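Local coordinates for protein Non-canonical purine NTP pyrophosphatase (Coxiella burnetii, PDB 3TQU) that probably hydrolyses non-canonical purine nucleoside triphosphates such as XTP, dITP and ITP to monophosphate and diphosphate, clearing them from the nucleotide pool, at residues I42-S47 with I54-H59; G145-E150 with D160-V165. All coordinates share one frame; numbering follows the deposited sequence.

Interaction 1 (I42-S47 with I54-H59). With CA (calcium ion), chain E.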
loop_
_atom_site.group_PDB
_atom_site.type_symbol
_atom_site.label_atom_id
_atom_site.label_comp_id
_atom_site.label_asym_id
_atom_site.label_seq_id
_atom_site.Cartn_x
_atom_site.Cartn_y
_atom_site.Cartn_z
ATOM N N ILE A 42 19.549 -3.487 -0.123
ATOM C CA ILE A 42 19.402 -2.088 -0.494
ATOM C C ILE A 42 18.916 -1.315 0.726
ATOM O O ILE A 42 18.178 -1.851 1.549
ATOM C CB ILE A 42 18.409 -1.915 -1.664
ATOM C CG1 ILE A 42 18.353 -0.454 -2.109
ATOM C CG2 ILE A 42 17.027 -2.418 -1.270
ATOM C CD1 ILE A 42 17.548 -0.226 -3.371
ATOM N N GLU A 43 19.339 -0.062 0.849
ATOM C CA GLU A 43 19.006 0.746 2.018
ATOM C C GLU A 43 17.524 1.120 2.087
ATOM O O GLU A 43 16.936 1.562 1.102
ATOM C CB GLU A 43 19.864 2.014 2.052
ATOM C CG GLU A 43 19.593 2.907 3.252
ATOM C CD GLU A 43 20.414 4.184 3.233
ATOM O OE1 GLU A 43 21.244 4.347 2.314
ATOM O OE2 GLU A 43 20.224 5.027 4.137
ATOM N N GLU A 44 16.926 0.936 3.260
ATOM C CA GLU A 44 15.552 1.359 3.492
ATOM C C GLU A 44 15.506 2.846 3.826
ATOM O O GLU A 44 15.929 3.264 4.903
ATOM C CB GLU A 44 14.929 0.548 4.622
ATOM C CG GLU A 44 14.684 -0.905 4.268
ATOM C CD GLU A 44 14.263 -1.718 5.467
ATOM O OE1 GLU A 44 14.937 -1.615 6.512
ATOM O OE2 GLU A 44 13.257 -2.451 5.370
ATOM N N THR A 45 14.983 3.640 2.899
ATOM C CA THR A 45 15.005 5.090 3.039
ATOM C C THR A 45 13.608 5.694 3.141
ATOM O O THR A 45 13.460 6.915 3.219
ATOM C CB THR A 45 15.748 5.742 1.858
ATOM O OG1 THR A 45 15.111 5.367 0.633
ATOM C CG2 THR A 45 17.193 5.279 1.823
ATOM N N GLY A 46 12.587 4.842 3.145
ATOM C CA GLY A 46 11.214 5.310 3.209
ATOM C C GLY A 46 10.761 5.684 4.609
ATOM O O GLY A 46 11.349 5.253 5.599
ATOM N N SER A 47 9.707 6.491 4.692
ATOM C CA SER A 47 9.157 6.893 5.983
ATOM C C SER A 47 7.929 6.069 6.365
ATOM O O SER A 47 7.384 6.230 7.452
ATOM C CB SER A 47 8.830 8.385 5.994
ATOM O OG SER A 47 10.026 9.142 5.913
ATOM N N ILE A 54 8.280 -1.796 -0.855
ATOM C CA ILE A 54 8.379 -1.623 -2.302
ATOM C C ILE A 54 9.827 -1.447 -2.747
ATOM O O ILE A 54 10.261 -2.057 -3.726
ATOM C CB ILE A 54 7.527 -0.437 -2.792
ATOM C CG1 ILE A 54 6.044 -0.799 -2.704
ATOM C CG2 ILE A 54 7.890 -0.077 -4.216
ATOM C CD1 ILE A 54 5.114 0.375 -2.867
ATOM N N ILE A 55 10.569 -0.617 -2.021
ATOM C CA ILE A 55 11.968 -0.365 -2.341
ATOM C C ILE A 55 12.743 -1.674 -2.447
ATOM O O ILE A 55 13.528 -1.868 -3.371
ATOM C CB ILE A 55 12.637 0.549 -1.292
ATOM C CG1 ILE A 55 12.169 1.998 -1.470
ATOM C CG2 ILE A 55 14.155 0.467 -1.399
ATOM C CD1 ILE A 55 12.710 2.953 -0.417
ATOM N N LYS A 56 12.501 -2.575 -1.502
ATOM C CA LYS A 56 13.256 -3.819 -1.428
ATOM C C LYS A 56 12.785 -4.846 -2.459
ATOM O O LYS A 56 13.594 -5.570 -3.037
ATOM C CB LYS A 56 13.206 -4.389 -0.008
ATOM C CG LYS A 56 13.817 -3.454 1.035
ATOM C CD LYS A 56 13.933 -4.115 2.398
ATOM C CE LYS A 56 12.569 -4.479 2.965
ATOM N NZ LYS A 56 12.687 -5.008 4.357
ATOM N N ALA A 57 11.480 -4.899 -2.696
ATOM C CA ALA A 57 10.939 -5.808 -3.699
ATOM C C ALA A 57 11.331 -5.376 -5.112
ATOM O O ALA A 57 11.706 -6.204 -5.940
ATOM C CB ALA A 57 9.422 -5.916 -3.566
ATOM N N ARG A 58 11.247 -4.078 -5.387
ATOM C CA ARG A 58 11.610 -3.569 -6.704
ATOM C C ARG A 58 13.078 -3.835 -7.007
ATOM O O ARG A 58 13.438 -4.161 -8.138
ATOM C CB ARG A 58 11.328 -2.074 -6.826
ATOM C CG ARG A 58 11.696 -1.525 -8.199
ATOM C CD ARG A 58 11.965 -0.031 -8.182
ATOM N NE ARG A 58 10.789 0.755 -7.831
ATOM C CZ ARG A 58 10.692 1.486 -6.727
ATOM N NH1 ARG A 58 11.699 1.524 -5.870
ATOM N NH2 ARG A 58 9.592 2.175 -6.477
ATOM N N HIS A 59 13.919 -3.678 -5.989
ATOM C CA HIS A 59 15.350 -3.925 -6.120
ATOM C C HIS A 59 15.605 -5.378 -6.500
ATOM O O HIS A 59 16.315 -5.664 -7.466
ATOM C CB HIS A 59 16.062 -3.588 -4.808
ATOM C CG HIS A 59 17.528 -3.891 -4.817
ATOM N ND1 HIS A 59 18.412 -3.271 -5.672
ATOM C CD2 HIS A 59 18.266 -4.738 -4.061
ATOM C CE1 HIS A 59 19.631 -3.728 -5.448
ATOM N NE2 HIS A 59 19.569 -4.620 -4.476
HETATM CA CA CA E . 13.000 -2.648 8.154
HETATM O O HOH W 1 14.648 -2.310 10.164
HETATM O O HOH W 2 11.667 -3.648 10.153
HETATM O O HOH W 3 12.736 -5.032 7.422
HETATM O O HOH W 4 15.093 -4.259 8.427
HETATM O O HOH W 5 11.940 -0.241 8.401
#
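Glu44 and Lys56 meet in a salt bridge beside a bound calcium ion, where the loop before helix 49-64 folds back along that helix. The bridge is 2.8 Å from Lys56 NZ to Glu44 OE2, and the ammonium comes from above the carboxylate plane, 43° out of it. The lysine chain bends at chi3 (-63°), turning CE and NZ toward OE2 as the two side chains cross, with Lys56 CD 3.8 Å from Glu44 CG. Asp71 O takes a second hydrogen bond from the same nitrogen.

Metal coordination uses both carboxylate oxygens: Glu44 OE1 lies 2.7 Å and OE2 2.8 Å from the calcium. Five waters and Asp72 OD1 complete the site.

Van der Waals packing accounts for the other contacts. Ile42 lies over one face of the His59 ring in a CH-pi contact, its CB 3.9 Å from the ring centroid and 18° off the normal. Its CD1 also reaches Ile55 CG2 at 4.0 Å. Farther along, the Ile55 CD1 methyl meets the hydroxyl oxygen Thr45 OG1 at 3.6 Å. His59 NE2 hydrogen-bonds to Pro40 O, which helps set the rotation of the ring.

Glu44 OE2 is thus shared between ammonium and metal, and Lys56 probably offsets part of the charge of the Glu44 carboxylate. This is consistent with a second-shell lysine helping to position a carboxylate at the cation site of a HAM1 pyrophosphatase.

Interaction 2 (G145-E150 with D160-V165)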
loop_
_atom_site.group_PDB
_atom_site.type_symbol
_atom_site.label_atom_id
_atom_site.label_comp_id
_atom_site.label_asym_id
_atom_site.label_seq_id
_atom_site.Cartn_x
_atom_site.Cartn_y
_atom_site.Cartn_z
ATOM N N GLY A 145 -2.223 -3.800 20.466
ATOM C CA GLY A 145 -1.984 -4.183 21.844
ATOM C C GLY A 145 -1.617 -3.004 22.721
ATOM O O GLY A 145 -1.999 -1.868 22.442
ATOM N N GLU A 146 -0.872 -3.277 23.788
ATOM C CA GLU A 146 -0.448 -2.246 24.726
ATOM C C GLU A 146 0.993 -2.496 25.132
ATOM O O GLU A 146 1.448 -3.639 25.145
ATOM C CB GLU A 146 -1.328 -2.260 25.978
ATOM C CG GLU A 146 -2.808 -2.059 25.711
ATOM C CD GLU A 146 -3.644 -2.202 26.966
ATOM O OE1 GLU A 146 -3.064 -2.472 28.040
ATOM O OE2 GLU A 146 -4.880 -2.047 26.879
ATOM N N ILE A 147 1.710 -1.428 25.465
ATOM C CA ILE A 147 3.081 -1.561 25.944
ATOM C C ILE A 147 3.091 -1.809 27.449
ATOM O O ILE A 147 2.556 -1.016 28.224
ATOM C CB ILE A 147 3.921 -0.308 25.629
ATOM C CG1 ILE A 147 3.847 0.020 24.138
ATOM C CG2 ILE A 147 5.369 -0.511 26.062
ATOM C CD1 ILE A 147 4.401 -1.081 23.240
ATOM N N ALA A 148 3.702 -2.915 27.859
ATOM C CA ALA A 148 3.758 -3.269 29.270
ATOM C C ALA A 148 4.728 -2.365 30.024
ATOM O O ALA A 148 5.510 -1.632 29.417
ATOM C CB ALA A 148 4.144 -4.730 29.434
ATOM N N ARG A 149 4.669 -2.424 31.351
ATOM C CA ARG A 149 5.521 -1.606 32.202
ATOM C C ARG A 149 6.915 -2.214 32.302
ATOM O O ARG A 149 7.901 -1.504 32.487
ATOM C CB ARG A 149 4.907 -1.473 33.598
ATOM C CG ARG A 149 3.488 -0.918 33.614
ATOM C CD ARG A 149 3.472 0.597 33.514
ATOM N NE ARG A 149 2.110 1.125 33.487
ATOM C CZ ARG A 149 1.808 2.418 33.514
ATOM N NH1 ARG A 149 2.774 3.325 33.576
ATOM N NH2 ARG A 149 0.540 2.807 33.481
ATOM N N GLU A 150 6.986 -3.535 32.190
ATOM C CA GLU A 150 8.262 -4.242 32.228
ATOM C C GLU A 150 8.217 -5.475 31.329
ATOM O O GLU A 150 7.143 -6.023 31.080
ATOM C CB GLU A 150 8.623 -4.637 33.665
ATOM C CG GLU A 150 7.623 -5.569 34.331
ATOM C CD GLU A 150 8.040 -5.970 35.736
ATOM O OE1 GLU A 150 7.996 -5.110 36.643
ATOM O OE2 GLU A 150 8.417 -7.145 35.934
ATOM N N ASP A 160 8.786 -7.979 21.576
ATOM C CA ASP A 160 7.800 -8.959 22.036
ATOM C C ASP A 160 7.550 -8.959 23.550
ATOM O O ASP A 160 6.400 -9.055 23.983
ATOM C CB ASP A 160 8.156 -10.368 21.551
ATOM C CG ASP A 160 7.844 -10.574 20.082
ATOM O OD1 ASP A 160 7.157 -9.711 19.494
ATOM O OD2 ASP A 160 8.271 -11.606 19.519
ATOM N N PRO A 161 8.618 -8.857 24.362
ATOM C CA PRO A 161 8.446 -8.897 25.820
ATOM C C PRO A 161 7.610 -7.750 26.405
ATOM O O PRO A 161 7.081 -7.910 27.504
ATOM C CB PRO A 161 9.885 -8.825 26.348
ATOM C CG PRO A 161 10.717 -9.371 25.238
ATOM C CD PRO A 161 10.042 -8.896 23.982
ATOM N N ILE A 162 7.492 -6.624 25.705
ATOM C CA ILE A 162 6.688 -5.513 26.221
ATOM C C ILE A 162 5.406 -5.262 25.428
ATOM O O ILE A 162 4.710 -4.276 25.667
ATOM C CB ILE A 162 7.485 -4.189 26.321
ATOM C CG1 ILE A 162 8.054 -3.792 24.956
ATOM C CG2 ILE A 162 8.578 -4.297 27.378
ATOM C CD1 ILE A 162 8.730 -2.427 24.953
ATOM N N PHE A 163 5.091 -6.148 24.491
ATOM C CA PHE A 163 3.863 -5.998 23.724
ATOM C C PHE A 163 2.735 -6.829 24.325
ATOM O O PHE A 163 2.584 -8.009 24.014
ATOM C CB PHE A 163 4.075 -6.364 22.258
ATOM C CG PHE A 163 2.909 -6.016 21.382
ATOM C CD1 PHE A 163 2.729 -4.717 20.938
ATOM C CD2 PHE A 163 1.986 -6.979 21.014
ATOM C CE1 PHE A 163 1.651 -4.387 20.134
ATOM C CE2 PHE A 163 0.910 -6.656 20.208
ATOM C CZ PHE A 163 0.744 -5.358 19.768
ATOM N N TYR A 164 1.954 -6.199 25.196
ATOM C CA TYR A 164 0.838 -6.861 25.861
ATOM C C TYR A 164 -0.319 -7.079 24.893
ATOM O O TYR A 164 -0.759 -6.147 24.215
ATOM C CB TYR A 164 0.378 -6.034 27.064
ATOM C CG TYR A 164 -0.775 -6.642 27.837
ATOM C CD1 TYR A 164 -2.063 -6.135 27.713
ATOM C CD2 TYR A 164 -0.575 -7.716 28.695
ATOM C CE1 TYR A 164 -3.120 -6.682 28.422
ATOM C CE2 TYR A 164 -1.626 -8.271 29.406
ATOM C CZ TYR A 164 -2.896 -7.749 29.263
ATOM O OH TYR A 164 -3.948 -8.292 29.964
ATOM N N VAL A 165 -0.806 -8.313 24.832
ATOM C CA VAL A 165 -1.891 -8.668 23.927
ATOM C C VAL A 165 -3.179 -8.858 24.716
ATOM O O VAL A 165 -3.399 -9.916 25.302
ATOM C CB VAL A 165 -1.568 -9.958 23.156
ATOM C CG1 VAL A 165 -2.651 -10.251 22.126
ATOM C CG2 VAL A 165 -0.207 -9.838 22.485
#
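Tyr164 and Phe163 both carry CG anti to the backbone N (chi1 -179° and -171°), which sets the tyrosine ring alongside Glu146 and brings the tip of the phenylalanine ring to the Gly145 backbone. The frame is an antiparallel pairing of strands 137-147 and 163-165, toward one edge of the mixed sheet of the HAM1 fold. Glu146 and Tyr164 form a hydrogen-bonded pair: Glu146 N gives to Tyr164 O at 2.9 Å, and Tyr164 N returns a shorter bond of 2.6 Å to Glu146 O. Ile147 and Phe163 follow as a non-hydrogen-bonded pair.

Beyond the strand, Ile162 O receives Ala148 N at 2.8 Å, so the pairing runs on into the 3-10 turn 160-162. That turn includes Asp160, a predicted substrate-binding residue, which is salt-bridged to Lys180. On the face of Ile147 and Phe163, Ile147 CG2 packs against Ile162 CD1 at 4.0 Å, while helix 98-112 adds Leu109 against Ile147 and Val105 against Ile162. The Phe163 ring also meets Phe121 and Trp143. On the opposite face the Glu146 and Tyr164 side chains run side by side, carboxylate and ring planes 39° apart. Gly145, without a side chain, admits the Phe163 ring, whose CZ approaches Gly145 N to 3.4 Å.

The two contacts lie on opposite sides of the chain's centre, their nearest atoms about 17 Å apart, and share no helix or strand. Interaction 1 is a surface contact between a loop and helix 49-64, whereas interaction 2 is partly buried and joins neighbouring strands of the sheet. Their chemistry differs accordingly: the first combines a salt bridge and metal coordination with packing of isoleucines and a histidine ring, the second main-chain hydrogen bonds with apolar packing. Each nevertheless borders a functional region, the cation site in one case and the predicted substrate-binding segment around Asp160 in the other. The second subunit reaches interaction 1, where its Glu51 pairs with Arg58, but does not touch interaction 2.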